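Local coordinates for protein phospholyase (PDB 5G4I) that acts as a pyridoxal-phosphate-dependent phospholyase related to the class III transaminases, probably releasing phosphate from amino-alcohol phosphates such as phosphoethanolamine, at residues Glu112-Thr117 with Ala291-Ala296; Leu247-Glu252 with Leu276-Lys281; Ser356-Ser361 with Ile374-Ser379. All coordinates share one frame; numbering follows the deposited sequence.

In the fold
Interactions 1 and 2 belong to one seven-stranded mixed sheet, the central sheet of the PLP fold type I domain, and touch where strands 276-279 and 290-294 lie side by side. Interaction 1 is the outermost pair within this chain, antiparallel and partly buried, with a bulge and waters at its polar end. Interaction 2 is buried and parallel, and carries the cofactor's lysine and aspartate at its end. Interaction 3, about 35 Å from interaction 2 centre to centre, joins the start of strand 359-365, at the margin of the other sheet, to the loop after strand 368-373. There two hydrogen bonds of N358, from its side-chain amide and to its backbone carbonyl, and I374 packing replace the ladder.

Interaction 1: residues Glu112-Thr117 with Ala291-Ala296; sequences ERLFLT and AVVTTA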
loop_
_atom_site.group_PDB
_atom_site.type_symbol
_atom_site.label_atom_id
_atom_site.label_comp_id
_atom_site.label_asym_id
_atom_site.label_seq_id
_atom_site.Cartn_x
_atom_site.Cartn_y
_atom_site.Cartn_z
ATOM N N GLU A 112 -10.118 18.799 -7.563
ATOM C CA GLU A 112 -11.227 18.201 -8.282
ATOM C C GLU A 112 -10.932 16.916 -8.999
ATOM O O GLU A 112 -11.769 16.378 -9.713
ATOM C CB GLU A 112 -11.859 19.197 -9.251
ATOM C CG GLU A 112 -11.029 19.651 -10.296
ATOM C CD GLU A 112 -11.761 20.764 -11.117
ATOM O OE1 GLU A 112 -13.002 20.979 -11.017
ATOM O OE2 GLU A 112 -11.057 21.416 -11.865
ATOM N N ARG A 113 -9.762 16.257 -8.711
ATOM C CA ARG A 113 -9.432 14.923 -9.205
ATOM C C ARG A 113 -8.783 14.027 -8.091
ATOM O O ARG A 113 -8.279 14.599 -7.105
ATOM C CB ARG A 113 -8.445 15.003 -10.400
ATOM C CG ARG A 113 -9.035 15.682 -11.707
ATOM C CD ARG A 113 -10.218 14.969 -12.328
ATOM N NE ARG A 113 -10.581 15.684 -13.600
ATOM C CZ ARG A 113 -11.425 16.705 -13.666
ATOM N NH1 ARG A 113 -11.988 17.213 -12.614
ATOM N NH2 ARG A 113 -11.596 17.292 -14.885
ATOM N N LEU A 114 -8.779 12.710 -8.318
ATOM C CA LEU A 114 -8.370 11.787 -7.271
ATOM C C LEU A 114 -7.542 10.643 -7.883
ATOM O O LEU A 114 -7.895 10.084 -8.955
ATOM C CB LEU A 114 -9.706 11.181 -6.673
ATOM C CG LEU A 114 -9.784 9.968 -5.800
ATOM C CD1 LEU A 114 -9.160 10.375 -4.467
ATOM C CD2 LEU A 114 -11.151 9.475 -5.419
ATOM N N PHE A 115 -6.479 10.215 -7.145
ATOM C CA PHE A 115 -5.813 8.908 -7.289
ATOM C C PHE A 115 -6.104 8.125 -5.976
ATOM O O PHE A 115 -5.724 8.597 -4.872
ATOM C CB PHE A 115 -4.298 9.040 -7.400
ATOM C CG PHE A 115 -3.761 9.789 -8.614
ATOM C CD1 PHE A 115 -3.560 11.138 -8.581
ATOM C CD2 PHE A 115 -3.415 9.079 -9.744
ATOM C CE1 PHE A 115 -3.009 11.801 -9.730
ATOM C CE2 PHE A 115 -2.891 9.702 -10.873
ATOM C CZ PHE A 115 -2.703 11.081 -10.851
ATOM N N LEU A 116 -6.670 6.948 -6.068
ATOM C CA LEU A 116 -6.849 6.132 -4.863
ATOM C C LEU A 116 -5.590 5.215 -4.659
ATOM O O LEU A 116 -4.899 4.833 -5.626
ATOM C CB LEU A 116 -8.127 5.281 -5.015
ATOM C CG LEU A 116 -9.406 6.074 -4.777
ATOM C CD1 LEU A 116 -10.652 5.403 -5.372
ATOM C CD2 LEU A 116 -9.669 6.331 -3.292
ATOM N N THR A 117 -5.355 4.851 -3.371
ATOM C CA THR A 117 -4.260 3.970 -2.984
ATOM C C THR A 117 -4.792 3.044 -1.872
ATOM O O THR A 117 -5.993 3.081 -1.538
ATOM C CB THR A 117 -2.996 4.739 -2.485
ATOM O OG1 THR A 117 -3.291 5.290 -1.180
ATOM C CG2 THR A 117 -2.502 5.787 -3.490
ATOM N N ALA A 291 -5.490 8.001 -0.324
ATOM C CA ALA A 291 -5.742 8.820 -1.559
ATOM C C ALA A 291 -4.796 9.987 -1.676
ATOM O O ALA A 291 -4.302 10.534 -0.691
ATOM C CB ALA A 291 -7.211 9.352 -1.587
ATOM N N VAL A 292 -4.638 10.444 -2.959
ATOM C CA VAL A 292 -4.035 11.746 -3.303
ATOM C C VAL A 292 -5.167 12.535 -4.059
ATOM O O VAL A 292 -5.678 12.088 -5.107
ATOM C CB VAL A 292 -2.847 11.570 -4.248
ATOM C CG1 VAL A 292 -2.304 12.971 -4.615
ATOM C CG2 VAL A 292 -1.785 10.683 -3.684
ATOM N N VAL A 293 -5.596 13.667 -3.506
ATOM C CA VAL A 293 -6.542 14.619 -4.168
ATOM C C VAL A 293 -5.719 15.778 -4.775
ATOM O O VAL A 293 -4.765 16.287 -4.137
ATOM C CB VAL A 293 -7.657 15.070 -3.177
ATOM C CG1 VAL A 293 -8.423 16.302 -3.726
ATOM C CG2 VAL A 293 -8.565 13.908 -2.816
ATOM N N THR A 294 -6.003 16.120 -6.044
ATOM C CA THR A 294 -5.166 17.081 -6.776
ATOM C C THR A 294 -6.005 17.829 -7.822
ATOM O O THR A 294 -7.261 17.726 -7.841
ATOM C CB THR A 294 -3.881 16.424 -7.285
ATOM O OG1 THR A 294 -2.906 17.446 -7.695
ATOM C CG2 THR A 294 -4.130 15.469 -8.444
ATOM N N THR A 295 -5.301 18.643 -8.638
ATOM C CA THR A 295 -5.936 19.438 -9.665
ATOM C C THR A 295 -6.063 18.631 -10.969
ATOM O O THR A 295 -5.389 17.641 -11.251
ATOM C CB THR A 295 -5.095 20.708 -9.925
ATOM O OG1 THR A 295 -3.852 20.341 -10.564
ATOM C CG2 THR A 295 -4.844 21.483 -8.719
ATOM N N ALA A 296 -6.959 19.086 -11.844
ATOM C CA ALA A 296 -7.083 18.521 -13.182
ATOM C C ALA A 296 -5.800 18.599 -14.005
ATOM O O ALA A 296 -5.417 17.594 -14.622
ATOM C CB ALA A 296 -8.205 19.213 -13.944
HETATM O O HOH W 1 -8.446 21.529 -11.159
HETATM O O HOH W 2 -7.822 16.011 -15.461
#
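R113-L116 runs antiparallel to A291-T294, the strand axes 4.7 Å apart at their closest and 170° between their directions. This is the outermost pair, within this chain, of the central seven-stranded sheet of the fold type I PLP enzymes; beyond it the L114 backbone is hydrogen-bonded to the second subunit. A classic beta bulge opens it: E112 and R113 both face T294. Its O is gripped by two donors from opposite faces of the carbonyl plane, E112 N at 3.1 Å and R113 N at 3.0 Å. Beyond the bulge the ladder is regular, and F115 N reaches V292 O at 2.9 Å.

R113 carries the polar end. With chi1 at -66° its CG lies beside the backbone N, 3.7 Å from A296 CA. The chain then bends, and A296 CB sits 4.0 Å above the centre of the guanidinium face. NH1 turns back to E112 O at 3.0 Å, the oxygen lying in the guanidinium plane while the donor stands above the carbonyl plane. One water joins A296 O to R113 NE, the latter bond weak; another ties E112 OE2 to A296 N. An alanine in place of R113 would probably bare A296 CB on the side the guanidinium covers and leave E112 O without its NH1 donor. R113 also packs on A25 of the second subunit.

On the same face of the sheet, the F115 ring presents CE1, at its edge, to T294 CG2. Helix 120-135 lies against this ring through L126 and I130, while T294 OG1 is hydrogen-bonded to E275 O. The other face holds L114, L116, A291 and V293, with L114 packed against helix 94-104. There L114 CD1 reaches across the strands and touches A291 CB at 3.6 Å.

Interaction 2: residues Leu247-Glu252 with Leu276-Lys281; sequences LVISDE and LVTMGK. With PLP (pyridoxal-5'-phosphate), chain C.
D251 and T278 are partners in the parallel ladder that joins strand 247-251 to strand 276-279, two central strands of the fold type I sheet whose ends carry the PLP site. The CB of D251 lies 3.7 Å from T278 OG1, which is itself hydrogen-bonded to N124 OD1. With chi1 at 177°, CG stands anti to the backbone N and comes near PLP N1 and C2A. OD2 ends 2.8 Å from PLP N1. OD1 is held by V253 N and OD2 by H148 ND1 and N124 ND2, which together position the carboxylate beyond the pyridine nitrogen, close to the ring plane, where fold type I enzymes keep an aspartate.

Across the ring from N1, the cofactor is tied to the second strand's continuation. K281 NZ is covalently bound to PLP C4A, at 1.4 Å, consistent with an internal aldimine, and makes a weak hydrogen bond to PLP O3. Just past the last ladder bond, E252 N to T278 O at 2.8 Å, a water donates to E252 O and accepts from G280 N, bridging the two chains as they leave the strands.

S250, V277 and E252 meet on the other face. E252 bends at chi2, its CG 3.6 Å from V277 CG1, and its OE2 takes S250 OG at 2.8 Å from above the carboxylate plane. At the start of the ladder I249 CG1 packs on L276 CD1 at 3.8 Å, and L247 CD1 touches the same methyl.

Strand 214-217 flanks 247-251 on one side, and antiparallel strand 290-294 flanks 276-279 on the other. Helix 120-135 lies over the face of L247 and T278, through A131, H134 and T135 against the leucine and A127 against the threonine.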
loop_
_atom_site.group_PDB
_atom_site.type_symbol
_atom_site.label_atom_id
_atom_site.label_comp_id
_atom_site.label_asym_id
_atom_site.label_seq_id
_atom_site.Cartn_x
_atom_site.Cartn_y
_atom_site.Cartn_z
ATOM N N LEU A 247 5.675 22.871 -5.097
ATOM C CA LEU A 247 4.266 22.625 -4.733
ATOM C C LEU A 247 4.145 22.418 -3.230
ATOM O O LEU A 247 5.103 22.067 -2.533
ATOM C CB LEU A 247 3.709 21.353 -5.447
ATOM C CG LEU A 247 3.864 21.318 -6.979
ATOM C CD1 LEU A 247 3.385 20.004 -7.581
ATOM C CD2 LEU A 247 3.105 22.470 -7.625
ATOM N N VAL A 248 2.922 22.550 -2.760
ATOM C CA VAL A 248 2.579 22.290 -1.340
ATOM C C VAL A 248 1.737 21.021 -1.217
ATOM O O VAL A 248 0.705 20.880 -1.923
ATOM C CB VAL A 248 1.804 23.481 -0.725
ATOM C CG1 VAL A 248 1.382 23.124 0.729
ATOM C CG2 VAL A 248 2.661 24.758 -0.768
ATOM N N ILE A 249 2.180 20.089 -0.333
ATOM C CA ILE A 249 1.442 18.861 -0.025
ATOM C C ILE A 249 0.947 18.985 1.461
ATOM O O ILE A 249 1.769 19.043 2.382
ATOM C CB ILE A 249 2.238 17.542 -0.147
ATOM C CG1 ILE A 249 2.878 17.362 -1.562
ATOM C CG2 ILE A 249 1.317 16.315 0.162
ATOM C CD1 ILE A 249 3.953 16.298 -1.589
ATOM N N SER A 250 -0.397 18.931 1.665
ATOM C CA SER A 250 -0.936 18.721 3.049
ATOM C C SER A 250 -1.159 17.240 3.293
ATOM O O SER A 250 -2.030 16.642 2.572
ATOM C CB SER A 250 -2.255 19.479 3.267
ATOM O OG SER A 250 -2.695 19.330 4.613
ATOM N N ASP A 251 -0.461 16.689 4.298
ATOM C CA ASP A 251 -0.645 15.279 4.730
ATOM C C ASP A 251 -1.762 15.326 5.795
ATOM O O ASP A 251 -1.557 15.844 6.878
ATOM C CB ASP A 251 0.670 14.760 5.284
ATOM C CG ASP A 251 0.581 13.343 5.831
ATOM O OD1 ASP A 251 -0.526 12.894 6.133
ATOM O OD2 ASP A 251 1.669 12.727 6.047
ATOM N N GLU A 252 -2.949 14.831 5.372
ATOM C CA GLU A 252 -4.181 14.814 6.194
ATOM C C GLU A 252 -4.391 13.510 6.881
ATOM O O GLU A 252 -5.509 13.268 7.392
ATOM C CB GLU A 252 -5.386 15.199 5.346
ATOM C CG GLU A 252 -5.342 16.622 4.835
ATOM C CD GLU A 252 -5.646 17.704 5.854
ATOM O OE1 GLU A 252 -6.284 17.383 6.875
ATOM O OE2 GLU A 252 -5.258 18.861 5.580
ATOM N N LEU A 276 -1.749 19.414 -3.649
ATOM C CA LEU A 276 -1.834 17.960 -3.413
ATOM C C LEU A 276 -2.210 17.766 -1.936
ATOM O O LEU A 276 -1.683 18.449 -1.036
ATOM C CB LEU A 276 -0.399 17.319 -3.584
ATOM C CG LEU A 276 0.100 17.261 -5.082
ATOM C CD1 LEU A 276 1.654 17.310 -5.161
ATOM C CD2 LEU A 276 -0.469 16.059 -5.784
ATOM N N VAL A 277 -3.160 16.822 -1.744
ATOM C CA VAL A 277 -3.678 16.458 -0.370
ATOM C C VAL A 277 -3.644 14.933 -0.246
ATOM O O VAL A 277 -4.175 14.245 -1.110
ATOM C CB VAL A 277 -5.117 17.012 -0.104
ATOM C CG1 VAL A 277 -5.551 16.638 1.287
ATOM C CG2 VAL A 277 -5.161 18.503 -0.300
ATOM N N THR A 278 -2.952 14.447 0.786
ATOM C CA THR A 278 -2.857 12.960 0.993
ATOM C C THR A 278 -3.665 12.575 2.242
ATOM O O THR A 278 -3.857 13.339 3.174
ATOM C CB THR A 278 -1.374 12.531 1.112
ATOM O OG1 THR A 278 -0.796 13.222 2.211
ATOM C CG2 THR A 278 -0.588 12.846 -0.166
ATOM N N MET A 279 -4.113 11.317 2.269
ATOM C CA MET A 279 -4.992 10.835 3.353
ATOM C C MET A 279 -4.826 9.304 3.465
ATOM O O MET A 279 -4.316 8.596 2.579
ATOM C CB MET A 279 -6.409 11.297 3.122
ATOM C CG MET A 279 -6.969 10.750 1.922
ATOM S SD MET A 279 -8.543 11.624 1.356
ATOM C CE MET A 279 -8.174 13.022 1.084
ATOM N N GLY A 280 -5.330 8.788 4.599
ATOM C CA GLY A 280 -5.254 7.345 4.924
ATOM C C GLY A 280 -6.007 7.159 6.248
ATOM O O GLY A 280 -7.144 7.624 6.426
ATOM N N LYS A 281 -5.334 6.533 7.232
ATOM C CA LYS A 281 -5.854 6.066 8.551
ATOM C C LYS A 281 -7.398 5.953 8.644
ATOM O O LYS A 281 -7.947 4.835 8.456
ATOM C CB LYS A 281 -5.099 6.736 9.683
ATOM C CG LYS A 281 -3.681 6.168 9.912
ATOM C CD LYS A 281 -2.966 6.771 11.161
ATOM C CE LYS A 281 -1.518 6.189 11.473
ATOM N NZ LYS A 281 -0.570 7.113 10.791
HETATM N N1 PLP C . 1.599 10.390 7.501
HETATM C C2 PLP C . 1.060 10.617 8.723
HETATM C C2A PLP C . 0.884 12.029 9.217
HETATM C C3 PLP C . 0.640 9.477 9.576
HETATM O O3 PLP C . 0.095 9.679 10.808
HETATM C C4 PLP C . 0.837 8.112 9.038
HETATM C C4A PLP C . 0.450 6.913 9.814
HETATM C C5 PLP C . 1.438 8.001 7.687
HETATM C C6 PLP C . 1.785 9.158 6.995
HETATM C C5A PLP C . 1.672 6.642 7.066
HETATM O O4P PLP C . 0.463 5.887 7.103
HETATM P P PLP C . 0.474 4.312 6.766
HETATM O O1P PLP C . 1.004 3.673 8.027
HETATM O O2P PLP C . -0.972 3.994 6.466
HETATM O O3P PLP C . 1.396 4.201 5.576
HETATM O O HOH W 3 -6.846 10.821 6.433
#

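Interaction 3: residues Ser356-Ser361 with Ile374-Ser379; sequences SGNVGS and IESDGS
In N358 a chi1 of -63° sets CG near I374 O, and a chi2 of 119° then turns the amide; in I374 a chi1 of 62° puts CG1 between the backbone N and the carbonyl carbon, 3.6 Å from N358 C. N358 ND2 donates to I374 O at 3.0 Å, in a nearly straight bond that lies in both the amide plane and the carbonyl plane. In return I374 N donates to N358 O at 2.9 Å, the donor standing above that carbonyl plane. The isoleucine's CD1 continues to G357 O and V359 C.

These pairings close the open end of the beta hairpin formed by strands 359-365 and 368-373, where G360 still pairs with D372 through the backbone. The incoming chain is shaped by a type I turn from S356 to V359, just after helix 334-355. In it S356 OG accepts from N358 N at 3.1 Å, an ST turn that helps hold the asparagine's backbone. At G357 the packing is close: S376 CB is 3.4 Å from G357 O, and a CB at G357 would come tight against S376 CB.

Helix 384-396 packs on the asparagine through L386, and the contact lies away from the cofactor site. A water donates to N358 OD1 at 2.9 Å and accepts from S376 OG. Both ends of the buried amide are engaged, one N-H of ND2 by I374 O and OD1 by the water, which is likely to fix the amide's rotation: flipped, it would set an oxygen against I374 O.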
loop_
_atom_site.group_PDB
_atom_site.type_symbol
_atom_site.label_atom_id
_atom_site.label_comp_id
_atom_site.label_asym_id
_atom_site.label_seq_id
_atom_site.Cartn_x
_atom_site.Cartn_y
_atom_site.Cartn_z
ATOM N N SER A 356 -2.201 22.567 37.975
ATOM C CA SER A 356 -1.140 21.532 38.162
ATOM C C SER A 356 0.204 22.094 37.826
ATOM O O SER A 356 0.464 22.568 36.704
ATOM C CB SER A 356 -1.417 20.244 37.345
ATOM O OG SER A 356 -0.358 19.279 37.470
ATOM N N GLY A 357 1.152 22.014 38.799
ATOM C CA GLY A 357 2.519 22.368 38.493
ATOM C C GLY A 357 3.243 21.356 37.581
ATOM O O GLY A 357 4.405 21.670 37.127
ATOM N N ASN A 358 2.616 20.168 37.274
ATOM C CA ASN A 358 3.177 19.237 36.303
ATOM C C ASN A 358 2.598 19.428 34.842
ATOM O O ASN A 358 2.954 18.657 33.976
ATOM C CB ASN A 358 3.023 17.789 36.713
ATOM C CG ASN A 358 3.785 17.465 37.996
ATOM O OD1 ASN A 358 3.139 17.076 38.974
ATOM N ND2 ASN A 358 5.118 17.500 37.955
ATOM N N VAL A 359 1.803 20.477 34.622
ATOM C CA VAL A 359 1.229 20.759 33.261
ATOM C C VAL A 359 1.697 22.074 32.721
ATOM O O VAL A 359 1.546 23.098 33.397
ATOM C CB VAL A 359 -0.287 20.627 33.312
ATOM C CG1 VAL A 359 -0.955 20.902 31.920
ATOM C CG2 VAL A 359 -0.739 19.247 33.780
ATOM N N GLY A 360 2.130 22.085 31.480
ATOM C CA GLY A 360 2.571 23.285 30.762
ATOM C C GLY A 360 1.418 23.857 29.920
ATOM O O GLY A 360 0.415 24.300 30.468
ATOM N N SER A 361 1.490 23.800 28.589
ATOM C CA SER A 361 0.461 24.373 27.756
ATOM C C SER A 361 -0.615 23.325 27.302
ATOM O O SER A 361 -0.315 22.110 27.192
ATOM C CB SER A 361 1.079 24.977 26.451
ATOM O OG SER A 361 2.074 25.957 26.797
ATOM N N ILE A 374 5.508 18.451 32.641
ATOM C CA ILE A 374 6.741 19.145 33.097
ATOM C C ILE A 374 7.027 18.865 34.575
ATOM O O ILE A 374 6.183 18.380 35.328
ATOM C CB ILE A 374 6.640 20.634 32.837
ATOM C CG1 ILE A 374 5.480 21.239 33.611
ATOM C CG2 ILE A 374 6.600 20.909 31.312
ATOM C CD1 ILE A 374 5.447 22.765 33.588
ATOM N N GLU A 375 8.303 19.087 34.947
ATOM C CA GLU A 375 8.677 19.045 36.384
ATOM C C GLU A 375 8.016 20.213 37.070
ATOM O O GLU A 375 7.828 21.259 36.445
ATOM C CB GLU A 375 10.235 19.097 36.536
ATOM C CG GLU A 375 11.040 18.005 35.856
ATOM C CD GLU A 375 10.817 16.606 36.363
ATOM O OE1 GLU A 375 10.117 16.330 37.389
ATOM O OE2 GLU A 375 11.282 15.696 35.673
ATOM N N SER A 376 7.711 20.015 38.378
ATOM C CA SER A 376 7.050 21.048 39.152
ATOM C C SER A 376 8.047 21.688 40.119
ATOM O O SER A 376 7.623 22.281 41.090
ATOM C CB SER A 376 5.902 20.469 39.951
ATOM O OG SER A 376 6.372 19.419 40.764
ATOM N N ASP A 377 9.337 21.629 39.791
ATOM C CA ASP A 377 10.436 22.145 40.674
ATOM C C ASP A 377 10.827 23.584 40.347
ATOM O O ASP A 377 11.743 24.102 40.969
ATOM C CB ASP A 377 11.657 21.206 40.632
ATOM C CG ASP A 377 12.300 21.120 39.252
ATOM O OD1 ASP A 377 11.850 21.814 38.306
ATOM O OD2 ASP A 377 13.278 20.368 39.136
ATOM N N GLY A 378 10.101 24.255 39.455
ATOM C CA GLY A 378 10.446 25.590 38.993
ATOM C C GLY A 378 11.216 25.584 37.685
ATOM O O GLY A 378 11.198 26.584 37.013
ATOM N N SER A 379 11.853 24.475 37.279
ATOM C CA SER A 379 12.572 24.458 35.984
ATOM C C SER A 379 11.637 24.503 34.741
ATOM O O SER A 379 12.098 24.822 33.648
ATOM C CB SER A 379 13.472 23.226 35.872
ATOM O OG SER A 379 12.719 21.989 35.924
HETATM O O HOH W 4 3.980 17.448 41.742
#